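Local coordinates for protein 223aa long hypothetical arylmalonate decarboxylase (Sulfolobus tokodaii, PDB 2DGD) that is of unknown function but probably acts as a lyase related to the arylmalonate decarboxylases, in the Asp/Glu racemase clan, and assembles as an octamer, at residues P2-N16 and P28-P40. Residues are numbered along the deposited sequence; the frame is centred on the assembly and turned at random.
Sequences PGGRGRIGVILPANN and PEGVSIHSTRMKP
Leu12 and Arg37 meet at the C-terminal end of two parallel strands, 6-13 and 31-38, whose axes run 24° apart; with helix 19-26 between them in sequence they form a beta-alpha-beta unit. Backbone bonds alternate between the strands, as parallel pairing requires, from Ser32 N to Gly6 O as far as Ala14 N to Met38 O. The tightly packed part is the face carrying Ile8, Val10, Ile33 and Ser35: Ile33 CD1 lies 3.8 Å from Ile8 CB, and Ile33 CG2 is 3.9 Å from Val10 CG1. Helix 19-26 touches Val10 and Ile33 here, whereas helix 202-214 covers Ile8. On the other face Ile11 CG2 packs against Met38 CG (3.7 Å).

Looser are the exposed rims, at Pro40 and at Glu29. Pro40 CD meets Ala14 CB at 4.0 Å, and at the opposite end Glu29 turns its carboxylate away to Tyr190 of a third subunit. Glu29 O still receives Arg5 NH2 in the carbonyl plane, on a lone pair (3.0 Å, N-H...O angle 172°), while Arg5 NH1 forms a salt bridge with Asp194 of that subunit.

Arg37 bends at chi3 (147°), bringing its guanidinium around to the turn after strand 6-13. Arg37 NE bonds to Ala14 O, 2.7 Å away and almost in the guanidinium plane, and Glu20 of the same chain forms a salt bridge with NH1. An alanine here is likely to leave Ala14 O without this donor and to cost Glu20 that salt bridge. Over one guanidinium face lies Leu12 CD1, 3.6 Å from Arg37 NH2.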
loop_
_atom_site.group_PDB
_atom_site.type_symbol
_atom_site.label_atom_id
_atom_site.label_comp_id
_atom_site.label_asym_id
_atom_site.label_seq_id
_atom_site.Cartn_x
_atom_site.Cartn_y
_atom_site.Cartn_z
ATOM N N PRO A 2 -15.018 -18.250 -13.495
ATOM C CA PRO A 2 -15.253 -19.480 -12.713
ATOM C C PRO A 2 -15.566 -19.180 -11.258
ATOM O O PRO A 2 -14.663 -18.971 -10.460
ATOM C CB PRO A 2 -13.992 -20.337 -12.826
ATOM C CG PRO A 2 -12.946 -19.292 -13.057
ATOM C CD PRO A 2 -13.633 -18.250 -13.985
ATOM N N GLY A 3 -16.848 -19.146 -10.921
ATOM C CA GLY A 3 -17.231 -18.889 -9.549
ATOM C C GLY A 3 -17.012 -20.143 -8.727
ATOM O O GLY A 3 -17.966 -20.789 -8.302
ATOM N N GLY A 4 -15.749 -20.493 -8.511
ATOM C CA GLY A 4 -15.420 -21.680 -7.746
ATOM C C GLY A 4 -16.012 -21.643 -6.353
ATOM O O GLY A 4 -16.243 -22.684 -5.734
ATOM N N ARG A 5 -16.260 -20.434 -5.862
ATOM C CA ARG A 5 -16.835 -20.234 -4.543
ATOM C C ARG A 5 -18.366 -20.208 -4.635
ATOM O O ARG A 5 -19.071 -20.560 -3.686
ATOM C CB ARG A 5 -16.326 -18.920 -3.973
ATOM C CG ARG A 5 -16.527 -18.759 -2.493
ATOM C CD ARG A 5 -15.822 -17.511 -2.034
ATOM N NE ARG A 5 -15.799 -17.373 -0.584
ATOM C CZ ARG A 5 -15.251 -16.339 0.041
ATOM N NH1 ARG A 5 -15.271 -16.281 1.367
ATOM N NH2 ARG A 5 -14.684 -15.365 -0.667
ATOM N N GLY A 6 -18.873 -19.792 -5.787
ATOM C CA GLY A 6 -20.307 -19.733 -5.973
ATOM C C GLY A 6 -20.682 -18.961 -7.220
ATOM O O GLY A 6 -19.952 -18.066 -7.652
ATOM N N ARG A 7 -21.823 -19.320 -7.803
ATOM C CA ARG A 7 -22.316 -18.668 -9.007
ATOM C C ARG A 7 -23.751 -18.226 -8.792
ATOM O O ARG A 7 -24.625 -19.046 -8.530
ATOM C CB ARG A 7 -22.235 -19.626 -10.191
ATOM C CG ARG A 7 -20.819 -20.013 -10.568
ATOM C CD ARG A 7 -20.723 -20.201 -12.062
ATOM N NE ARG A 7 -20.295 -21.544 -12.444
ATOM C CZ ARG A 7 -19.060 -21.852 -12.825
ATOM N NH1 ARG A 7 -18.767 -23.092 -13.159
ATOM N NH2 ARG A 7 -18.126 -20.910 -12.883
ATOM N N ILE A 8 -23.986 -16.924 -8.895
ATOM C CA ILE A 8 -25.322 -16.384 -8.694
ATOM C C ILE A 8 -25.962 -15.946 -10.004
ATOM O O ILE A 8 -25.440 -15.088 -10.719
ATOM C CB ILE A 8 -25.284 -15.180 -7.725
ATOM C CG1 ILE A 8 -24.677 -15.616 -6.388
ATOM C CG2 ILE A 8 -26.688 -14.630 -7.509
ATOM C CD1 ILE A 8 -24.507 -14.496 -5.395
ATOM N N GLY A 9 -27.098 -16.551 -10.320
ATOM C CA GLY A 9 -27.802 -16.194 -11.534
ATOM C C GLY A 9 -28.789 -15.090 -11.214
ATOM O O GLY A 9 -29.312 -15.022 -10.103
ATOM N N VAL A 10 -29.042 -14.211 -12.172
ATOM C CA VAL A 10 -29.987 -13.135 -11.945
ATOM C C VAL A 10 -30.843 -12.853 -13.186
ATOM O O VAL A 10 -30.329 -12.684 -14.297
ATOM C CB VAL A 10 -29.253 -11.838 -11.494
ATOM C CG1 VAL A 10 -28.243 -11.421 -12.534
ATOM C CG2 VAL A 10 -30.253 -10.719 -11.261
ATOM N N ILE A 11 -32.156 -12.841 -12.992
ATOM C CA ILE A 11 -33.079 -12.544 -14.072
ATOM C C ILE A 11 -33.493 -11.094 -13.872
ATOM O O ILE A 11 -34.013 -10.738 -12.817
ATOM C CB ILE A 11 -34.341 -13.426 -14.008
ATOM C CG1 ILE A 11 -33.960 -14.897 -14.141
ATOM C CG2 ILE A 11 -35.306 -13.026 -15.118
ATOM C CD1 ILE A 11 -35.119 -15.828 -13.915
ATOM N N LEU A 12 -33.261 -10.248 -14.867
ATOM C CA LEU A 12 -33.633 -8.848 -14.717
ATOM C C LEU A 12 -34.258 -8.229 -15.951
ATOM O O LEU A 12 -34.154 -8.767 -17.047
ATOM C CB LEU A 12 -32.415 -8.020 -14.280
ATOM C CG LEU A 12 -31.039 -8.408 -14.824
ATOM C CD1 LEU A 12 -31.035 -8.331 -16.323
ATOM C CD2 LEU A 12 -29.988 -7.487 -14.250
ATOM N N PRO A 13 -34.935 -7.082 -15.779
ATOM C CA PRO A 13 -35.577 -6.395 -16.900
ATOM C C PRO A 13 -34.551 -5.890 -17.909
ATOM O O PRO A 13 -33.459 -5.474 -17.542
ATOM C CB PRO A 13 -36.353 -5.272 -16.212
ATOM C CG PRO A 13 -35.579 -5.023 -14.975
ATOM C CD PRO A 13 -35.234 -6.393 -14.509
ATOM N N ALA A 14 -34.917 -5.933 -19.181
ATOM C CA ALA A 14 -34.031 -5.515 -20.253
ATOM C C ALA A 14 -33.281 -4.217 -20.000
ATOM O O ALA A 14 -32.071 -4.144 -20.199
ATOM C CB ALA A 14 -34.816 -5.409 -21.564
ATOM N N ASN A 15 -33.996 -3.194 -19.554
ATOM C CA ASN A 15 -33.382 -1.892 -19.343
ATOM C C ASN A 15 -32.811 -1.580 -17.969
ATOM O O ASN A 15 -32.591 -0.422 -17.639
ATOM C CB ASN A 15 -34.368 -0.809 -19.759
ATOM C CG ASN A 15 -34.746 -0.915 -21.217
ATOM O OD1 ASN A 15 -33.876 -0.964 -22.089
ATOM N ND2 ASN A 15 -36.044 -0.961 -21.496
ATOM N N ASN A 16 -32.563 -2.607 -17.169
ATOM C CA ASN A 16 -31.984 -2.397 -15.853
ATOM C C ASN A 16 -30.467 -2.364 -16.032
ATOM O O ASN A 16 -29.865 -3.367 -16.413
ATOM C CB ASN A 16 -32.364 -3.542 -14.914
ATOM C CG ASN A 16 -31.779 -3.371 -13.523
ATOM O OD1 ASN A 16 -30.584 -3.118 -13.363
ATOM N ND2 ASN A 16 -32.621 -3.518 -12.508
ATOM N N PRO A 28 -18.156 -11.456 -3.425
ATOM C CA PRO A 28 -16.860 -11.704 -2.789
ATOM C C PRO A 28 -15.994 -12.508 -3.748
ATOM O O PRO A 28 -16.490 -13.022 -4.754
ATOM C CB PRO A 28 -17.235 -12.477 -1.525
ATOM C CG PRO A 28 -18.467 -13.190 -1.912
ATOM C CD PRO A 28 -19.233 -12.147 -2.696
ATOM N N GLU A 29 -14.708 -12.624 -3.443
ATOM C CA GLU A 29 -13.790 -13.348 -4.320
ATOM C C GLU A 29 -14.154 -14.802 -4.579
ATOM O O GLU A 29 -14.363 -15.571 -3.644
ATOM C CB GLU A 29 -12.383 -13.296 -3.753
ATOM C CG GLU A 29 -11.368 -12.780 -4.730
ATOM C CD GLU A 29 -10.106 -13.594 -4.693
ATOM O OE1 GLU A 29 -9.616 -13.872 -3.572
ATOM O OE2 GLU A 29 -9.605 -13.955 -5.784
ATOM N N GLY A 30 -14.206 -15.179 -5.849
ATOM C CA GLY A 30 -14.537 -16.543 -6.192
ATOM C C GLY A 30 -15.998 -16.679 -6.555
ATOM O O GLY A 30 -16.466 -17.766 -6.906
ATOM N N VAL A 31 -16.728 -15.576 -6.465
ATOM C CA VAL A 31 -18.145 -15.577 -6.790
ATOM C C VAL A 31 -18.345 -14.818 -8.089
ATOM O O VAL A 31 -17.721 -13.780 -8.310
ATOM C CB VAL A 31 -18.976 -14.888 -5.677
ATOM C CG1 VAL A 31 -20.456 -14.954 -5.999
ATOM C CG2 VAL A 31 -18.709 -15.544 -4.356
ATOM N N SER A 32 -19.199 -15.345 -8.958
ATOM C CA SER A 32 -19.487 -14.677 -10.214
ATOM C C SER A 32 -20.995 -14.536 -10.407
ATOM O O SER A 32 -21.785 -15.322 -9.871
ATOM C CB SER A 32 -18.853 -15.425 -11.391
ATOM O OG SER A 32 -19.246 -16.780 -11.414
ATOM N N ILE A 33 -21.379 -13.510 -11.162
ATOM C CA ILE A 33 -22.777 -13.205 -11.439
ATOM C C ILE A 33 -23.110 -13.513 -12.898
ATOM O O ILE A 33 -22.369 -13.139 -13.808
ATOM C CB ILE A 33 -23.061 -11.713 -11.157
ATOM C CG1 ILE A 33 -22.540 -11.342 -9.766
ATOM C CG2 ILE A 33 -24.551 -11.433 -11.250
ATOM C CD1 ILE A 33 -23.160 -12.154 -8.637
ATOM N N HIS A 34 -24.231 -14.190 -13.119
ATOM C CA HIS A 34 -24.650 -14.551 -14.472
ATOM C C HIS A 34 -26.087 -14.119 -14.678
ATOM O O HIS A 34 -26.976 -14.534 -13.933
ATOM C CB HIS A 34 -24.499 -16.052 -14.648
ATOM C CG HIS A 34 -23.147 -16.544 -14.253
ATOM N ND1 HIS A 34 -22.026 -16.334 -15.028
ATOM C CD2 HIS A 34 -22.713 -17.144 -13.117
ATOM C CE1 HIS A 34 -20.961 -16.780 -14.386
ATOM N NE2 HIS A 34 -21.351 -17.276 -13.224
ATOM N N SER A 35 -26.319 -13.292 -15.690
ATOM C CA SER A 35 -27.664 -12.795 -15.924
ATOM C C SER A 35 -28.273 -13.062 -17.292
ATOM O O SER A 35 -27.591 -13.433 -18.247
ATOM C CB SER A 35 -27.697 -11.289 -15.647
ATOM O OG SER A 35 -26.694 -10.617 -16.389
ATOM N N THR A 36 -29.583 -12.876 -17.354
ATOM C CA THR A 36 -30.342 -13.028 -18.581
ATOM C C THR A 36 -31.506 -12.056 -18.436
ATOM O O THR A 36 -32.016 -11.850 -17.336
ATOM C CB THR A 36 -30.853 -14.466 -18.779
ATOM O OG1 THR A 36 -31.317 -14.606 -20.124
ATOM C CG2 THR A 36 -31.998 -14.781 -17.812
ATOM N N ARG A 37 -31.918 -11.448 -19.543
ATOM C CA ARG A 37 -32.989 -10.459 -19.499
ATOM C C ARG A 37 -34.366 -10.925 -19.936
ATOM O O ARG A 37 -34.518 -11.944 -20.613
ATOM C CB ARG A 37 -32.588 -9.243 -20.330
ATOM C CG ARG A 37 -31.410 -8.499 -19.757
ATOM C CD ARG A 37 -30.952 -7.378 -20.656
ATOM N NE ARG A 37 -30.433 -6.271 -19.866
ATOM C CZ ARG A 37 -29.391 -6.356 -19.049
ATOM N NH1 ARG A 37 -29.009 -5.290 -18.367
ATOM N NH2 ARG A 37 -28.726 -7.495 -18.926
HETATM N N MSE A 38 -35.371 -10.158 -19.530
HETATM C CA MSE A 38 -36.747 -10.446 -19.888
HETATM C C MSE A 38 -37.395 -9.240 -20.542
HETATM O O MSE A 38 -37.103 -8.093 -20.208
HETATM C CB MSE A 38 -37.556 -10.859 -18.669
HETATM C CG MSE A 38 -37.218 -12.240 -18.151
HETATM SE SE MSE A 38 -38.549 -12.895 -16.898
HETATM C CE MSE A 38 -39.599 -13.949 -18.117
ATOM N N LYS A 39 -38.265 -9.526 -21.497
ATOM C CA LYS A 39 -38.999 -8.522 -22.248
ATOM C C LYS A 39 -39.577 -7.457 -21.318
ATOM O O LYS A 39 -40.171 -7.777 -20.293
ATOM C CB LYS A 39 -40.122 -9.233 -23.015
ATOM C CG LYS A 39 -41.110 -8.346 -23.735
ATOM C CD LYS A 39 -42.388 -9.127 -24.056
ATOM C CE LYS A 39 -42.160 -10.250 -25.068
ATOM N NZ LYS A 39 -41.826 -9.737 -26.440
ATOM N N PRO A 40 -39.382 -6.168 -21.651
ATOM C CA PRO A 40 -39.923 -5.099 -20.805
ATOM C C PRO A 40 -41.446 -5.157 -20.890
ATOM O O PRO A 40 -42.003 -5.360 -21.965
ATOM C CB PRO A 40 -39.337 -3.833 -21.429
ATOM C CG PRO A 40 -39.204 -4.201 -22.865
ATOM C CD PRO A 40 -38.651 -5.604 -22.800
#